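Local coordinates for truncated hemoglobin 4 (Chlamydomonas reinhardtii, PDB 6BME), which binds a heme b whose iron takes a lysine and a histidine as axial ligands, and probably binds oxygen as related truncated hemoglobins do, at residues N47-G55 with L103-V114. Residues are numbered along the deposited sequence; the frame is centred on the assembly and turned at random.
Sequences NRFLAYAFG and LIDEAAGVLIGV. With HEM (protoporphyrin IX containing Fe), chain C; SO4 (sulfate ion), chain D.
Three aromatic rings of 47-55 meet helix 103-114. The Phe54 ring takes Leu103 O at its edge, 3.4 Å from CE1, and Glu106 OE2 near the same edge. Leu50 CD1 lies in plane at the opposite edge, by CE2. Ala107 CB reaches Phe54 CZ obliquely. Tyr52 has Val114 CG1 at its edge, 3.4 Å from OH, while Val110 CG1 approaches CE2 obliquely. The Phe49 ring meets Leu111 CD2 and the heme pyrrole atom C2B obliquely.

This is a helix crossing in the truncated (2-on-2) globin domain of the longer protein. The axes of 47-53 and 103-114 pass 9.7 Å apart at 105°. Ala53 and Ala107 mark the close point, their CB atoms 4.1 Å apart.

The contact forms part of the heme pocket. Phe49 CG stands anti to the backbone N (chi1 -174°), which carries the ring to the porphyrin near the iron ligand Lys45. Leu111 CD2 and Val114 CG2 both pack on the heme vinyl carbon CBB. Phe20 and Phe90 meet the Phe49 ring.

Arg48 extends past the heme methyl CMA to a sulfate, probably from the crystallisation liquor. NH2 donates almost straight, at 176°, to O3, which lies at the guanidinium edge, in plane; NE gives a more bent bond to O4. An alanine here removes CG and CD from beside CMA and would probably cost the sulfate two bonds, though Thr58 N and His59 N remain.

No direct hydrogen bond joins the two segments. One water bridges them, donating to Ala53 O at 3.1 Å. Its bond to Glu106 OE2 is short, 2.5 Å.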
loop_
_atom_site.group_PDB
_atom_site.type_symbol
_atom_site.label_atom_id
_atom_site.label_comp_id
_atom_site.label_asym_id
_atom_site.label_seq_id
_atom_site.Cartn_x
_atom_site.Cartn_y
_atom_site.Cartn_z
ATOM N N ASN A 47 -3.472 -6.359 3.462
ATOM C CA ASN A 47 -3.096 -6.675 4.836
ATOM C C ASN A 47 -1.598 -6.541 5.058
ATOM O O ASN A 47 -1.166 -6.049 6.103
ATOM C CB ASN A 47 -3.562 -8.085 5.194
ATOM C CG ASN A 47 -4.969 -8.090 5.723
ATOM O OD1 ASN A 47 -5.192 -7.727 6.868
ATOM N ND2 ASN A 47 -5.926 -8.465 4.886
ATOM N N ARG A 48 -0.787 -7.001 4.102
ATOM C CA ARG A 48 0.660 -6.906 4.269
ATOM C C ARG A 48 1.138 -5.460 4.121
ATOM O O ARG A 48 2.070 -5.033 4.815
ATOM C CB ARG A 48 1.358 -7.827 3.265
ATOM C CG ARG A 48 2.749 -8.247 3.715
ATOM C CD ARG A 48 3.357 -9.313 2.825
ATOM N NE ARG A 48 4.550 -9.875 3.455
ATOM C CZ ARG A 48 5.435 -10.645 2.830
ATOM N NH1 ARG A 48 5.280 -10.948 1.544
ATOM N NH2 ARG A 48 6.484 -11.101 3.491
ATOM N N PHE A 49 0.494 -4.695 3.232
ATOM C CA PHE A 49 0.783 -3.265 3.086
ATOM C C PHE A 49 0.562 -2.547 4.408
ATOM O O PHE A 49 1.424 -1.792 4.881
ATOM C CB PHE A 49 -0.119 -2.682 1.982
ATOM C CG PHE A 49 0.162 -1.239 1.607
ATOM C CD1 PHE A 49 -0.056 -0.199 2.504
ATOM C CD2 PHE A 49 0.547 -0.920 0.313
ATOM C CE1 PHE A 49 0.186 1.135 2.142
ATOM C CE2 PHE A 49 0.790 0.401 -0.061
ATOM C CZ PHE A 49 0.603 1.431 0.861
ATOM N N LEU A 50 -0.592 -2.792 5.030
ATOM C CA LEU A 50 -0.903 -2.181 6.316
ATOM C C LEU A 50 0.091 -2.618 7.387
ATOM O O LEU A 50 0.580 -1.798 8.171
ATOM C CB LEU A 50 -2.338 -2.540 6.711
ATOM C CG LEU A 50 -2.819 -2.158 8.110
ATOM C CD1 LEU A 50 -2.770 -0.649 8.298
ATOM C CD2 LEU A 50 -4.240 -2.666 8.295
ATOM N N ALA A 51 0.396 -3.918 7.443
ATOM C CA ALA A 51 1.373 -4.401 8.414
ATOM C C ALA A 51 2.739 -3.747 8.194
ATOM O O ALA A 51 3.399 -3.326 9.152
ATOM C CB ALA A 51 1.470 -5.926 8.331
ATOM N N TYR A 52 3.162 -3.629 6.929
ATOM C CA TYR A 52 4.452 -3.018 6.610
ATOM C C TYR A 52 4.505 -1.557 7.044
ATOM O O TYR A 52 5.501 -1.109 7.627
ATOM C CB TYR A 52 4.728 -3.134 5.107
ATOM C CG TYR A 52 6.089 -2.615 4.711
ATOM C CD1 TYR A 52 7.236 -3.364 4.950
ATOM C CD2 TYR A 52 6.231 -1.369 4.105
ATOM C CE1 TYR A 52 8.490 -2.885 4.596
ATOM C CE2 TYR A 52 7.480 -0.886 3.748
ATOM C CZ TYR A 52 8.600 -1.649 3.993
ATOM O OH TYR A 52 9.837 -1.169 3.639
ATOM N N ALA A 53 3.441 -0.801 6.776
ATOM C CA ALA A 53 3.420 0.604 7.175
ATOM C C ALA A 53 3.663 0.773 8.675
ATOM O O ALA A 53 4.198 1.802 9.109
ATOM C CB ALA A 53 2.092 1.245 6.764
ATOM N N PHE A 54 3.306 -0.225 9.482
ATOM C CA PHE A 54 3.466 -0.130 10.927
ATOM C C PHE A 54 4.531 -1.073 11.466
ATOM O O PHE A 54 4.500 -1.416 12.651
ATOM C CB PHE A 54 2.123 -0.366 11.608
ATOM C CG PHE A 54 1.172 0.754 11.380
ATOM C CD1 PHE A 54 1.391 1.980 11.989
ATOM C CD2 PHE A 54 0.108 0.617 10.503
ATOM C CE1 PHE A 54 0.548 3.035 11.761
ATOM C CE2 PHE A 54 -0.749 1.675 10.272
ATOM C CZ PHE A 54 -0.528 2.884 10.909
ATOM N N GLY A 55 5.478 -1.479 10.623
ATOM C CA GLY A 55 6.600 -2.291 11.069
ATOM C C GLY A 55 6.222 -3.632 11.658
ATOM O O GLY A 55 6.954 -4.156 12.505
ATOM N N LEU A 103 0.356 7.782 14.813
ATOM C CA LEU A 103 0.391 6.611 13.940
ATOM C C LEU A 103 0.380 7.005 12.465
ATOM O O LEU A 103 1.056 6.368 11.647
ATOM C CB LEU A 103 -0.783 5.684 14.264
ATOM C CG LEU A 103 -0.704 4.917 15.591
ATOM C CD1 LEU A 103 -1.966 4.093 15.827
ATOM C CD2 LEU A 103 0.528 4.019 15.613
ATOM N N ILE A 104 -0.378 8.048 12.098
ATOM C CA ILE A 104 -0.336 8.542 10.721
ATOM C C ILE A 104 1.091 8.894 10.325
ATOM O O ILE A 104 1.578 8.493 9.261
ATOM C CB ILE A 104 -1.256 9.765 10.544
ATOM C CG1 ILE A 104 -2.683 9.432 10.933
ATOM C CG2 ILE A 104 -1.193 10.277 9.089
ATOM C CD1 ILE A 104 -3.210 8.278 10.226
ATOM N N ASP A 105 1.762 9.690 11.161
ATOM C CA ASP A 105 3.113 10.142 10.846
ATOM C C ASP A 105 4.053 8.963 10.675
ATOM O O ASP A 105 4.884 8.946 9.758
ATOM C CB ASP A 105 3.626 11.082 11.942
ATOM C CG ASP A 105 2.986 12.475 11.884
ATOM O OD1 ASP A 105 2.524 12.888 10.801
ATOM O OD2 ASP A 105 2.956 13.169 12.927
ATOM N N GLU A 106 3.933 7.961 11.549
ATOM C CA GLU A 106 4.787 6.786 11.453
ATOM C C GLU A 106 4.577 6.075 10.120
ATOM O O GLU A 106 5.538 5.741 9.419
ATOM C CB GLU A 106 4.509 5.849 12.634
ATOM C CG GLU A 106 5.109 4.469 12.457
ATOM C CD GLU A 106 4.815 3.528 13.622
ATOM O OE1 GLU A 106 4.269 3.985 14.659
ATOM O OE2 GLU A 106 5.139 2.328 13.486
ATOM N N ALA A 107 3.314 5.860 9.747
ATOM C CA ALA A 107 3.013 5.220 8.470
ATOM C C ALA A 107 3.542 6.047 7.305
ATOM O O ALA A 107 4.136 5.506 6.362
ATOM C CB ALA A 107 1.502 5.007 8.342
ATOM N N ALA A 108 3.350 7.367 7.362
ATOM C CA ALA A 108 3.833 8.244 6.305
ATOM C C ALA A 108 5.342 8.140 6.146
ATOM O O ALA A 108 5.846 8.066 5.021
ATOM C CB ALA A 108 3.422 9.688 6.599
ATOM N N GLY A 109 6.080 8.135 7.259
ATOM C CA GLY A 109 7.525 7.997 7.173
ATOM C C GLY A 109 7.945 6.726 6.458
ATOM O O GLY A 109 8.867 6.735 5.637
ATOM N N VAL A 110 7.260 5.617 6.745
ATOM C CA VAL A 110 7.573 4.362 6.066
ATOM C C VAL A 110 7.323 4.496 4.572
ATOM O O VAL A 110 8.185 4.171 3.743
ATOM C CB VAL A 110 6.755 3.209 6.673
ATOM C CG1 VAL A 110 6.908 1.948 5.831
ATOM C CG2 VAL A 110 7.189 2.958 8.119
ATOM N N LEU A 111 6.137 4.996 4.206
ATOM C CA LEU A 111 5.766 5.102 2.795
ATOM C C LEU A 111 6.714 6.019 2.036
ATOM O O LEU A 111 7.151 5.698 0.922
ATOM C CB LEU A 111 4.327 5.604 2.678
ATOM C CG LEU A 111 3.286 4.641 3.244
ATOM C CD1 LEU A 111 1.873 5.212 3.133
ATOM C CD2 LEU A 111 3.389 3.276 2.564
ATOM N N ILE A 112 7.025 7.180 2.617
ATOM C CA ILE A 112 7.998 8.080 2.006
ATOM C C ILE A 112 9.322 7.355 1.799
ATOM O O ILE A 112 9.997 7.538 0.777
ATOM C CB ILE A 112 8.162 9.346 2.868
ATOM C CG1 ILE A 112 6.879 10.185 2.863
ATOM C CG2 ILE A 112 9.343 10.189 2.393
ATOM C CD1 ILE A 112 6.463 10.669 1.491
ATOM N N GLY A 113 9.699 6.499 2.750
ATOM C CA GLY A 113 10.954 5.771 2.642
ATOM C C GLY A 113 11.040 4.847 1.441
ATOM O O GLY A 113 12.128 4.631 0.903
ATOM N N VAL A 114 9.907 4.287 0.999
ATOM C CA VAL A 114 9.929 3.355 -0.126
ATOM C C VAL A 114 9.470 3.987 -1.435
ATOM O O VAL A 114 9.556 3.329 -2.490
ATOM C CB VAL A 114 9.097 2.088 0.175
ATOM C CG1 VAL A 114 9.777 1.281 1.252
ATOM C CG2 VAL A 114 7.682 2.454 0.601
HETATM C CHA HEM C . 1.376 -6.751 -5.029
HETATM C CHB HEM C . 2.624 -4.158 -1.147
HETATM C CHC HEM C . 2.537 -0.194 -3.925
HETATM C CHD HEM C . -0.244 -2.617 -7.037
HETATM C C1A HEM C . 1.757 -6.459 -3.738
HETATM C C2A HEM C . 1.985 -7.379 -2.630
HETATM C C3A HEM C . 2.320 -6.628 -1.563
HETATM C C4A HEM C . 2.320 -5.236 -1.949
HETATM C CMA HEM C . 2.677 -7.095 -0.138
HETATM C CAA HEM C . 1.876 -8.936 -2.663
HETATM C CBA HEM C . 0.468 -9.405 -3.033
HETATM C CGA HEM C . 0.286 -10.901 -2.859
HETATM O O1A HEM C . 0.997 -11.701 -3.545
HETATM O O2A HEM C . -0.602 -11.283 -2.040
HETATM C C1B HEM C . 2.841 -2.871 -1.598
HETATM C C2B HEM C . 3.571 -1.821 -0.916
HETATM C C3B HEM C . 3.547 -0.737 -1.706
HETATM C C4B HEM C . 2.782 -1.059 -2.886
HETATM C CMB HEM C . 4.276 -1.955 0.454
HETATM C CAB HEM C . 4.149 0.670 -1.476
HETATM C CBB HEM C . 4.429 1.172 -0.274
HETATM C C1C HEM C . 1.693 -0.476 -4.967
HETATM C C2C HEM C . 1.173 0.474 -5.905
HETATM C C3C HEM C . 0.380 -0.167 -6.760
HETATM C C4C HEM C . 0.393 -1.575 -6.400
HETATM C CMC HEM C . 1.474 1.988 -5.871
HETATM C CAC HEM C . -0.387 0.508 -7.912
HETATM C CBC HEM C . -1.605 0.083 -8.262
HETATM C C1D HEM C . 0.021 -3.957 -6.810
HETATM C C2D HEM C . -0.420 -5.070 -7.626
HETATM C C3D HEM C . 0.020 -6.197 -7.067
HETATM C C4D HEM C . 0.762 -5.849 -5.879
HETATM C CMD HEM C . -1.273 -4.937 -8.899
HETATM C CAD HEM C . -0.215 -7.660 -7.542
HETATM C CBD HEM C . 0.733 -8.008 -8.681
HETATM C CGD HEM C . 0.406 -9.415 -9.125
HETATM O O1D HEM C . 0.125 -10.273 -8.251
HETATM O O2D HEM C . 0.443 -9.677 -10.348
HETATM N NA HEM C . 1.955 -5.179 -3.276
HETATM N NB HEM C . 2.375 -2.372 -2.805
HETATM N NC HEM C . 1.207 -1.714 -5.306
HETATM N ND HEM C . 0.755 -4.470 -5.751
HETATM FE FE HEM C . 1.553 -3.421 -4.280
HETATM S S SO4 D . 5.692 -11.033 6.872
HETATM O O1 SO4 D . 5.718 -10.581 8.252
HETATM O O2 SO4 D . 5.714 -12.501 6.840
HETATM O O3 SO4 D . 6.887 -10.557 6.169
HETATM O O4 SO4 D . 4.474 -10.532 6.230
HETATM O O HOH W 1 6.365 1.793 11.388
#